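Long-range contacts in putative epoxide hydrolase protein (Klebsiella pneumoniae subsp. pneumoniae, PDB 5BOV), which is a putative epoxide hydrolase with an alpha/beta-hydrolase fold, which probably hydrolyses its substrates with a carboxylate nucleophile: residues 38-43 / 180-185; 107-112 / 283-288; 119-124 / 239-244. All blocks are in the same frame, centred on the assembly; numbering follows the deposited sequence.

Interaction 1: 38-43 / 180-185; sequences HGWPYD and KFIWHQ
Trp40, Pro41 and Tyr42 belong to the HGXP loop, the sequence that follows strand 32-37 in many epoxide hydrolases, and they pack against Ile182 and Trp183 of helix 175-186. The peptide bond before Pro41 is cis, so the loop folds back sharply. Gly39 O secures the turn by accepting from His38 ND1 and from Tyr42 N, which arrive from opposite faces of its carbonyl plane.

The polar join is made by the indole of Trp183. Its NE1 donates to Pro41 O over 2.9 Å in an almost straight bond (177°); the acceptor oxygen lies in the indole plane, whereas NE1 stands above the plane of the carbonyl (42° out of it). Tryptophan suits this buried place because one N-H satisfies the loop carbonyl while the ring remains available for stacking. Tyr42 uses that ring: its CE1 lies over one face, displaced toward the rim, and the phenol forms an offset stack with the five-membered ring, centroids 4.3 Å apart and planes inclined by 26°. The phenol then reaches the helix through a water, 2.7 Å from Tyr42 OH, which donates to Trp183 O at 2.8 Å.

Beside this pair, Ile182 CG2 is anti to the backbone N and rests on Pro41 CD at 3.8 Å. The same methyl meets Trp40 CZ3 at 4.0 Å, one branch touching both proline and indole. Helix 175-186, in the helical insertion that probably forms the lid, thus rests on the HGXP loop, whose Trp40 N bonds to Asp110 OD2; this is consistent with the oxyanion-hole loop of epoxide hydrolases of this fold.

Interaction 2: 107-112 / 283-288; sequences AGFDWG and GHNPPQ
Phe109 and Asp110 face His284, Asn285 and Pro287 without any hydrogen bond between the two segments; the contact rests on stacking, apolar packing and polar proximity. The stacking is between the phenyl of Phe109 and the amide of Asn285, whose planes differ by 24°. Asn285 OD1 lies over one face of the ring, displaced toward the rim and 3.4 Å from Phe109 CZ. Phe109 CG stands between the backbone N and the carbonyl carbon (chi1 69°), a crowded position that puts CG on the side of the 283-288 segment. Tyr42 meets the ring edge-to-face.

The apolar contact is with Pro287, whose CG approaches Phe109 CD1 at 3.6 Å. A proline suits the first turn of helix 286-289, where no backbone N-H is needed for the helix, and its ring gives a rigid surface.

Among the polar groups, His284 O approaches the phenyl obliquely, 3.5 Å from CD2 of Phe109. Asn285 is the N-cap residue: its OD1 accepts from Gln288 N at 3.1 Å, the donor lying above the amide plane, while ND2 bonds to Ser46 OG. The stacked amide thus also caps the N terminus of helix 286-289. His284 and Asp110 come together with NE2 of His284 3.7 Å from OD1 of Asp110, the oxygen near the imidazole plane and the carboxylate turned 67° from it. The other oxygen, OD2, accepts from Trp40 N and, weakly, from Trp111 N.

Asp110 has positive phi, and Gly108 and Gly112, lacking side chains, let strand and helix come close around it. This fits the strained strand-turn-helix geometry of a nucleophile elbow (GxDxG), and Asp110 with His284 is consistent with the nucleophile and histidine of an epoxide-hydrolase catalytic triad.

Interaction 3: 119-124 / 239-244; sequences VAALWP and ALPPIT
No aromatic ring lies between Ala120 and Ala121 on one side and Pro241 and Ile243 on the other; the nearby indole of Trp123 turns elsewhere, with Leu122 CB over one face and Val119 CA at its edge, in plane. The direct contacts are mostly between methyl groups, methylenes and proline rings.

Ala121 is at the centre. Its CB points at the loop and touches both CG of Pro241 and CG1 of Ile243, each at 4.1 Å. The small side chain allows a close approach of the backbones, with CA of Ala121 only 5.0 Å from CA of Ile243. From the preceding residue, Ala120 CB meets Ile243 CG2 at 4.0 Å. With CG1 of Ile243 beside the backbone N (chi1 -74°), the two branches diverge, CG1 lying at Ala121 and CG2 at Ala120. At the exposed margin, where a polar group can face solvent, the Thr244 hydroxyl OG1 is touched by Pro124 CB at 3.9 Å.

The polar link is a water. It donates to Ala120 O at 2.8 Å and accepts from Thr244 N at 2.9 Å. Four residues beyond Ala120 comes Pro124, whose nitrogen has no hydrogen to continue the helical bonding, so the water occupies the role of donor at this carbonyl.

This is plain structural packing, joining the C-terminal end of helix 111-122 to the loop that leads from helix 231-238 into strand 247-252. Trp123 packs against helix 85-98 and Leu122 against helix 231-238, while Ala120 and Ile243 both rest on strand 127-133.

How the interactions relate
From the N terminus, the loop after strand 32-37 opens interaction 1; the turn from strand 104-108 into helix 111-122 opens interaction 2, and the end of that helix opens interaction 3. Interaction 1 closes next, at helix 175-186, and therefore crosses both others. Interaction 3 closes at 239-244 and interaction 2 last, at 283-288, so interaction 3 lies wholly within the span of interaction 2. Interactions 1 and 2 touch beside the probable active site, tying probable lid, central strands and histidine loop together. Interaction 3 holds the far end of helix 111-122, its centre about 19 Å from that of interaction 2 and about 26 Å from that of interaction 1.

Interaction 1: 38-43 / 180-185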
loop_
_atom_site.group_PDB
_atom_site.type_symbol
_atom_site.label_atom_id
_atom_site.label_comp_id
_atom_site.label_asym_id
_atom_site.label_seq_id
_atom_site.Cartn_x
_atom_site.Cartn_y
_atom_site.Cartn_z
ATOM N N HIS A 38 -0.977 3.889 0.599
ATOM C CA HIS A 38 -0.616 3.909 -0.822
ATOM C C HIS A 38 0.275 2.728 -1.213
ATOM O O HIS A 38 0.728 1.961 -0.350
ATOM C CB HIS A 38 0.065 5.239 -1.125
ATOM C CG HIS A 38 1.421 5.412 -0.502
ATOM N ND1 HIS A 38 2.552 4.821 -1.029
ATOM C CD2 HIS A 38 1.819 6.013 0.642
ATOM C CE1 HIS A 38 3.594 5.085 -0.252
ATOM N NE2 HIS A 38 3.181 5.850 0.740
ATOM N N GLY A 39 0.540 2.668 -2.517
ATOM C CA GLY A 39 1.361 1.659 -3.095
ATOM C C GLY A 39 2.630 2.199 -3.733
ATOM O O GLY A 39 2.976 3.386 -3.567
ATOM N N TRP A 40 3.270 1.319 -4.490
ATOM C CA TRP A 40 4.582 1.636 -5.167
ATOM C C TRP A 40 4.316 1.799 -6.691
ATOM O O TRP A 40 3.622 0.914 -7.267
ATOM C CB TRP A 40 5.599 0.511 -4.990
ATOM C CG TRP A 40 6.864 0.805 -5.683
ATOM C CD1 TRP A 40 7.893 1.509 -5.187
ATOM C CD2 TRP A 40 7.250 0.407 -6.995
ATOM N NE1 TRP A 40 8.893 1.616 -6.114
ATOM C CE2 TRP A 40 8.522 0.945 -7.241
ATOM C CE3 TRP A 40 6.618 -0.277 -8.013
ATOM C CZ2 TRP A 40 9.173 0.791 -8.480
ATOM C CZ3 TRP A 40 7.292 -0.481 -9.192
ATOM C CH2 TRP A 40 8.548 0.091 -9.439
ATOM N N PRO A 41 4.883 2.811 -7.363
ATOM C CA PRO A 41 5.608 3.935 -6.790
ATOM C C PRO A 41 4.724 5.174 -6.713
ATOM O O PRO A 41 4.724 6.049 -7.582
ATOM C CB PRO A 41 6.747 4.115 -7.820
ATOM C CG PRO A 41 6.149 3.626 -9.132
ATOM C CD PRO A 41 4.912 2.825 -8.831
ATOM N N TYR A 42 3.815 5.126 -5.741
ATOM C CA TYR A 42 2.790 6.166 -5.554
ATOM C C TYR A 42 2.988 6.805 -4.214
ATOM O O TYR A 42 3.979 6.498 -3.497
ATOM C CB TYR A 42 1.401 5.585 -5.713
ATOM C CG TYR A 42 1.234 4.824 -7.030
ATOM C CD1 TYR A 42 0.764 5.478 -8.130
ATOM C CD2 TYR A 42 1.441 3.467 -7.130
ATOM C CE1 TYR A 42 0.571 4.811 -9.354
ATOM C CE2 TYR A 42 1.242 2.789 -8.289
ATOM C CZ TYR A 42 0.806 3.451 -9.402
ATOM O OH TYR A 42 0.617 2.739 -10.556
ATOM N N ASP A 43 2.090 7.691 -3.796
ATOM C CA ASP A 43 2.217 8.247 -2.447
ATOM C C ASP A 43 0.857 8.689 -1.893
ATOM O O ASP A 43 -0.167 8.288 -2.445
ATOM C CB ASP A 43 3.257 9.382 -2.366
ATOM C CG ASP A 43 2.752 10.694 -2.891
ATOM O OD1 ASP A 43 1.717 10.734 -3.574
ATOM O OD2 ASP A 43 3.527 11.668 -2.701
ATOM N N LYS A 180 7.483 6.963 -13.655
ATOM C CA LYS A 180 6.440 7.419 -14.560
ATOM C C LYS A 180 6.102 6.351 -15.621
ATOM O O LYS A 180 4.967 6.148 -15.964
ATOM C CB LYS A 180 6.844 8.748 -15.269
ATOM C CG LYS A 180 5.681 9.435 -15.982
ATOM C CD LYS A 180 6.196 10.781 -16.540
ATOM C CE LYS A 180 5.043 11.674 -16.952
ATOM N NZ LYS A 180 5.502 13.012 -17.414
ATOM N N PHE A 181 7.147 5.677 -16.140
ATOM C CA PHE A 181 6.931 4.590 -17.049
ATOM C C PHE A 181 6.088 3.462 -16.420
ATOM O O PHE A 181 5.145 2.960 -17.032
ATOM C CB PHE A 181 8.320 4.107 -17.509
ATOM C CG PHE A 181 8.291 3.051 -18.569
ATOM C CD1 PHE A 181 8.121 3.377 -19.894
ATOM C CD2 PHE A 181 8.443 1.758 -18.239
ATOM C CE1 PHE A 181 8.119 2.394 -20.898
ATOM C CE2 PHE A 181 8.438 0.782 -19.181
ATOM C CZ PHE A 181 8.223 1.080 -20.505
ATOM N N ILE A 182 6.405 3.151 -15.164
ATOM C CA ILE A 182 5.642 2.188 -14.458
ATOM C C ILE A 182 4.148 2.644 -14.324
ATOM O O ILE A 182 3.229 1.839 -14.438
ATOM C CB ILE A 182 6.250 1.886 -13.090
ATOM C CG1 ILE A 182 7.611 1.133 -13.250
ATOM C CG2 ILE A 182 5.294 1.097 -12.223
ATOM C CD1 ILE A 182 7.518 -0.250 -13.897
ATOM N N TRP A 183 3.900 3.919 -13.992
ATOM C CA TRP A 183 2.539 4.359 -13.883
ATOM C C TRP A 183 1.747 4.104 -15.166
ATOM O O TRP A 183 0.621 3.648 -15.145
ATOM C CB TRP A 183 2.456 5.872 -13.538
ATOM C CG TRP A 183 2.629 6.332 -12.154
ATOM C CD1 TRP A 183 3.460 5.839 -11.235
ATOM C CD2 TRP A 183 2.014 7.489 -11.557
ATOM N NE1 TRP A 183 3.376 6.564 -10.083
ATOM C CE2 TRP A 183 2.511 7.599 -10.270
ATOM C CE3 TRP A 183 1.090 8.416 -12.002
ATOM C CZ2 TRP A 183 2.132 8.619 -9.403
ATOM C CZ3 TRP A 183 0.662 9.414 -11.125
ATOM C CH2 TRP A 183 1.180 9.516 -9.881
ATOM N N HIS A 184 2.376 4.407 -16.288
ATOM C CA HIS A 184 1.709 4.234 -17.612
ATOM C C HIS A 184 1.513 2.754 -17.906
ATOM O O HIS A 184 0.478 2.402 -18.411
ATOM C CB HIS A 184 2.572 4.829 -18.745
ATOM C CG HIS A 184 2.508 6.312 -18.871
ATOM N ND1 HIS A 184 1.316 7.006 -19.000
ATOM C CD2 HIS A 184 3.490 7.246 -18.924
ATOM C CE1 HIS A 184 1.565 8.291 -19.102
ATOM N NE2 HIS A 184 2.879 8.467 -19.103
ATOM N N GLN A 185 2.458 1.897 -17.534
ATOM C CA GLN A 185 2.240 0.456 -17.750
ATOM C C GLN A 185 1.081 -0.065 -16.910
ATOM O O GLN A 185 0.341 -0.975 -17.308
ATOM C CB GLN A 185 3.473 -0.332 -17.371
ATOM C CG GLN A 185 4.647 -0.229 -18.360
ATOM C CD GLN A 185 5.656 -1.378 -18.068
ATOM O OE1 GLN A 185 6.107 -1.554 -16.918
ATOM N NE2 GLN A 185 5.929 -2.172 -19.071
HETATM O O HOH W 1 -0.723 3.702 -12.641
#

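Interaction 2: 107-112 / 283-288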
loop_
_atom_site.group_PDB
_atom_site.type_symbol
_atom_site.label_atom_id
_atom_site.label_comp_id
_atom_site.label_asym_id
_atom_site.label_seq_id
_atom_site.Cartn_x
_atom_site.Cartn_y
_atom_site.Cartn_z
ATOM N N ALA A 107 -7.650 0.673 4.303
ATOM C CA ALA A 107 -7.821 0.526 2.849
ATOM C C ALA A 107 -6.477 0.723 2.181
ATOM O O ALA A 107 -5.667 1.533 2.645
ATOM C CB ALA A 107 -8.791 1.532 2.305
ATOM N N GLY A 108 -6.223 -0.051 1.126
ATOM C CA GLY A 108 -4.989 0.103 0.444
ATOM C C GLY A 108 -4.978 -0.506 -0.961
ATOM O O GLY A 108 -5.921 -1.222 -1.358
ATOM N N PHE A 109 -3.953 -0.122 -1.723
ATOM C CA PHE A 109 -3.636 -0.788 -2.995
ATOM C C PHE A 109 -2.132 -1.075 -3.055
ATOM O O PHE A 109 -1.345 -0.407 -2.428
ATOM C CB PHE A 109 -4.134 0.033 -4.242
ATOM C CG PHE A 109 -3.352 1.325 -4.454
ATOM C CD1 PHE A 109 -3.587 2.446 -3.618
ATOM C CD2 PHE A 109 -2.349 1.412 -5.418
ATOM C CE1 PHE A 109 -2.845 3.597 -3.812
ATOM C CE2 PHE A 109 -1.619 2.594 -5.639
ATOM C CZ PHE A 109 -1.883 3.685 -4.829
ATOM N N ASP A 110 -1.766 -2.131 -3.798
ATOM C CA ASP A 110 -0.393 -2.540 -4.012
ATOM C C ASP A 110 0.294 -2.726 -2.657
ATOM O O ASP A 110 -0.297 -3.417 -1.813
ATOM C CB ASP A 110 0.304 -1.561 -5.014
ATOM C CG ASP A 110 1.656 -1.981 -5.341
ATOM O OD1 ASP A 110 1.847 -3.095 -5.992
ATOM O OD2 ASP A 110 2.631 -1.390 -4.903
ATOM N N TRP A 111 1.457 -2.153 -2.375
ATOM C CA TRP A 111 2.091 -2.370 -1.048
ATOM C C TRP A 111 1.121 -2.023 0.085
ATOM O O TRP A 111 1.181 -2.617 1.151
ATOM C CB TRP A 111 3.303 -1.504 -0.859
ATOM C CG TRP A 111 4.506 -1.788 -1.731
ATOM C CD1 TRP A 111 4.596 -2.585 -2.799
ATOM C CD2 TRP A 111 5.799 -1.197 -1.557
ATOM N NE1 TRP A 111 5.889 -2.512 -3.351
ATOM C CE2 TRP A 111 6.639 -1.687 -2.592
ATOM C CE3 TRP A 111 6.321 -0.275 -0.657
ATOM C CZ2 TRP A 111 7.984 -1.262 -2.732
ATOM C CZ3 TRP A 111 7.666 0.091 -0.755
ATOM C CH2 TRP A 111 8.459 -0.381 -1.795
ATOM N N GLY A 112 0.289 -0.993 -0.106
ATOM C CA GLY A 112 -0.626 -0.628 0.913
ATOM C C GLY A 112 -1.732 -1.656 1.196
ATOM O O GLY A 112 -2.186 -1.793 2.321
ATOM N N GLY A 283 -7.407 1.493 -13.604
ATOM C CA GLY A 283 -6.252 0.679 -13.591
ATOM C C GLY A 283 -5.789 0.232 -12.208
ATOM O O GLY A 283 -6.618 -0.205 -11.365
ATOM N N HIS A 284 -4.516 0.384 -11.972
ATOM C CA HIS A 284 -3.846 -0.115 -10.810
ATOM C C HIS A 284 -4.025 0.754 -9.559
ATOM O O HIS A 284 -3.709 0.291 -8.427
ATOM C CB HIS A 284 -2.384 -0.201 -11.181
ATOM C CG HIS A 284 -1.500 -0.750 -10.128
ATOM N ND1 HIS A 284 -1.681 -1.993 -9.563
ATOM C CD2 HIS A 284 -0.342 -0.276 -9.618
ATOM C CE1 HIS A 284 -0.709 -2.225 -8.689
ATOM N NE2 HIS A 284 0.132 -1.226 -8.743
ATOM N N ASN A 285 -4.486 1.984 -9.736
ATOM C CA ASN A 285 -4.648 2.924 -8.586
ATOM C C ASN A 285 -6.100 3.437 -8.475
ATOM O O ASN A 285 -6.397 4.573 -8.845
ATOM C CB ASN A 285 -3.606 4.040 -8.722
ATOM C CG ASN A 285 -3.557 4.965 -7.533
ATOM O OD1 ASN A 285 -4.444 4.975 -6.661
ATOM N ND2 ASN A 285 -2.520 5.785 -7.485
ATOM N N PRO A 286 -7.017 2.575 -8.028
ATOM C CA PRO A 286 -8.388 2.999 -7.907
ATOM C C PRO A 286 -8.641 4.241 -7.071
ATOM O O PRO A 286 -9.479 5.055 -7.439
ATOM C CB PRO A 286 -9.079 1.765 -7.317
ATOM C CG PRO A 286 -8.299 0.620 -7.846
ATOM C CD PRO A 286 -6.922 1.087 -7.800
ATOM N N PRO A 287 -7.908 4.396 -5.950
ATOM C CA PRO A 287 -8.312 5.630 -5.228
ATOM C C PRO A 287 -7.969 6.917 -5.974
ATOM O O PRO A 287 -8.686 7.901 -5.860
ATOM C CB PRO A 287 -7.546 5.567 -3.917
ATOM C CG PRO A 287 -6.443 4.544 -4.110
ATOM C CD PRO A 287 -6.968 3.608 -5.190
ATOM N N GLN A 288 -6.825 6.923 -6.649
ATOM C CA GLN A 288 -6.433 8.149 -7.339
ATOM C C GLN A 288 -7.268 8.299 -8.642
ATOM O O GLN A 288 -7.631 9.444 -9.026
ATOM C CB GLN A 288 -4.978 8.153 -7.660
ATOM C CG GLN A 288 -4.486 9.600 -7.843
ATOM C CD GLN A 288 -2.962 9.787 -7.718
ATOM O OE1 GLN A 288 -2.230 8.939 -7.253
ATOM N NE2 GLN A 288 -2.512 10.970 -8.145
#

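Interaction 3: 119-124 / 239-244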
loop_
_atom_site.group_PDB
_atom_site.type_symbol
_atom_site.label_atom_id
_atom_site.label_comp_id
_atom_site.label_asym_id
_atom_site.label_seq_id
_atom_site.Cartn_x
_atom_site.Cartn_y
_atom_site.Cartn_z
ATOM N N VAL A 119 -2.020 -6.419 8.548
ATOM C CA VAL A 119 -2.554 -5.930 9.807
ATOM C C VAL A 119 -3.839 -6.666 10.149
ATOM O O VAL A 119 -4.039 -7.113 11.294
ATOM C CB VAL A 119 -2.761 -4.416 9.835
ATOM C CG1 VAL A 119 -3.248 -3.967 11.147
ATOM C CG2 VAL A 119 -1.436 -3.758 9.562
ATOM N N ALA A 120 -4.727 -6.854 9.158
ATOM C CA ALA A 120 -5.951 -7.525 9.399
ATOM C C ALA A 120 -5.775 -8.986 9.759
ATOM O O ALA A 120 -6.552 -9.531 10.542
ATOM C CB ALA A 120 -6.860 -7.363 8.166
ATOM N N ALA A 121 -4.807 -9.657 9.146
ATOM C CA ALA A 121 -4.593 -11.068 9.435
ATOM C C ALA A 121 -3.922 -11.305 10.788
ATOM O O ALA A 121 -4.250 -12.290 11.528
ATOM C CB ALA A 121 -3.757 -11.656 8.301
ATOM N N LEU A 122 -2.958 -10.485 11.132
ATOM C CA LEU A 122 -2.185 -10.731 12.367
ATOM C C LEU A 122 -2.715 -10.020 13.578
ATOM O O LEU A 122 -2.564 -10.547 14.713
ATOM C CB LEU A 122 -0.715 -10.357 12.189
ATOM C CG LEU A 122 0.040 -11.063 11.047
ATOM C CD1 LEU A 122 1.494 -10.659 11.074
ATOM C CD2 LEU A 122 -0.079 -12.565 11.085
ATOM N N TRP A 123 -3.317 -8.853 13.383
ATOM C CA TRP A 123 -3.952 -8.109 14.473
ATOM C C TRP A 123 -5.395 -7.744 14.111
ATOM O O TRP A 123 -5.744 -6.545 14.047
ATOM C CB TRP A 123 -3.132 -6.865 14.784
ATOM C CG TRP A 123 -1.749 -7.176 15.070
ATOM C CD1 TRP A 123 -1.255 -7.688 16.255
ATOM C CD2 TRP A 123 -0.599 -7.029 14.191
ATOM N NE1 TRP A 123 0.100 -7.896 16.134
ATOM C CE2 TRP A 123 0.552 -7.415 14.926
ATOM C CE3 TRP A 123 -0.433 -6.602 12.887
ATOM C CZ2 TRP A 123 1.860 -7.400 14.361
ATOM C CZ3 TRP A 123 0.824 -6.629 12.314
ATOM C CH2 TRP A 123 1.968 -7.011 13.027
ATOM N N PRO A 124 -6.267 -8.737 13.928
ATOM C CA PRO A 124 -7.625 -8.440 13.497
ATOM C C PRO A 124 -8.416 -7.484 14.435
ATOM O O PRO A 124 -9.291 -6.739 13.967
ATOM C CB PRO A 124 -8.297 -9.792 13.434
ATOM C CG PRO A 124 -7.455 -10.683 14.309
ATOM C CD PRO A 124 -6.076 -10.195 14.080
ATOM N N ALA A 239 1.955 -19.145 6.069
ATOM C CA ALA A 239 0.794 -20.058 6.049
ATOM C C ALA A 239 -0.400 -19.537 5.250
ATOM O O ALA A 239 -1.398 -20.224 5.132
ATOM C CB ALA A 239 0.371 -20.409 7.452
ATOM N N LEU A 240 -0.305 -18.287 4.775
ATOM C CA LEU A 240 -1.394 -17.619 4.079
ATOM C C LEU A 240 -2.654 -17.608 4.919
ATOM O O LEU A 240 -3.687 -18.123 4.498
ATOM C CB LEU A 240 -1.621 -18.182 2.701
ATOM C CG LEU A 240 -0.371 -18.357 1.806
ATOM C CD1 LEU A 240 -0.800 -18.905 0.431
ATOM C CD2 LEU A 240 0.402 -17.077 1.687
ATOM N N PRO A 241 -2.595 -17.013 6.096
ATOM C CA PRO A 241 -3.736 -16.988 6.972
ATOM C C PRO A 241 -4.920 -16.212 6.377
ATOM O O PRO A 241 -4.718 -15.185 5.769
ATOM C CB PRO A 241 -3.202 -16.275 8.210
ATOM C CG PRO A 241 -2.163 -15.378 7.669
ATOM C CD PRO A 241 -1.492 -16.220 6.648
ATOM N N PRO A 242 -6.138 -16.644 6.619
ATOM C CA PRO A 242 -7.255 -15.901 6.079
ATOM C C PRO A 242 -7.546 -14.644 6.878
ATOM O O PRO A 242 -7.067 -14.496 8.009
ATOM C CB PRO A 242 -8.407 -16.886 6.245
ATOM C CG PRO A 242 -8.034 -17.721 7.421
ATOM C CD PRO A 242 -6.555 -17.930 7.230
ATOM N N ILE A 243 -8.228 -13.705 6.223
ATOM C CA ILE A 243 -8.633 -12.461 6.890
ATOM C C ILE A 243 -10.065 -12.642 7.334
ATOM O O ILE A 243 -10.983 -12.962 6.528
ATOM C CB ILE A 243 -8.447 -11.307 5.909
ATOM C CG1 ILE A 243 -6.925 -11.044 5.810
ATOM C CG2 ILE A 243 -9.163 -10.074 6.421
ATOM C CD1 ILE A 243 -6.510 -10.245 4.643
ATOM N N THR A 244 -10.305 -12.374 8.602
ATOM C CA THR A 244 -11.583 -12.643 9.225
ATOM C C THR A 244 -12.513 -11.416 9.314
ATOM O O THR A 244 -13.686 -11.521 9.670
ATOM C CB THR A 244 -11.375 -13.175 10.688
ATOM O OG1 THR A 244 -10.786 -12.155 11.501
ATOM C CG2 THR A 244 -10.549 -14.427 10.689
HETATM O O HOH W 2 -8.202 -11.789 10.449
#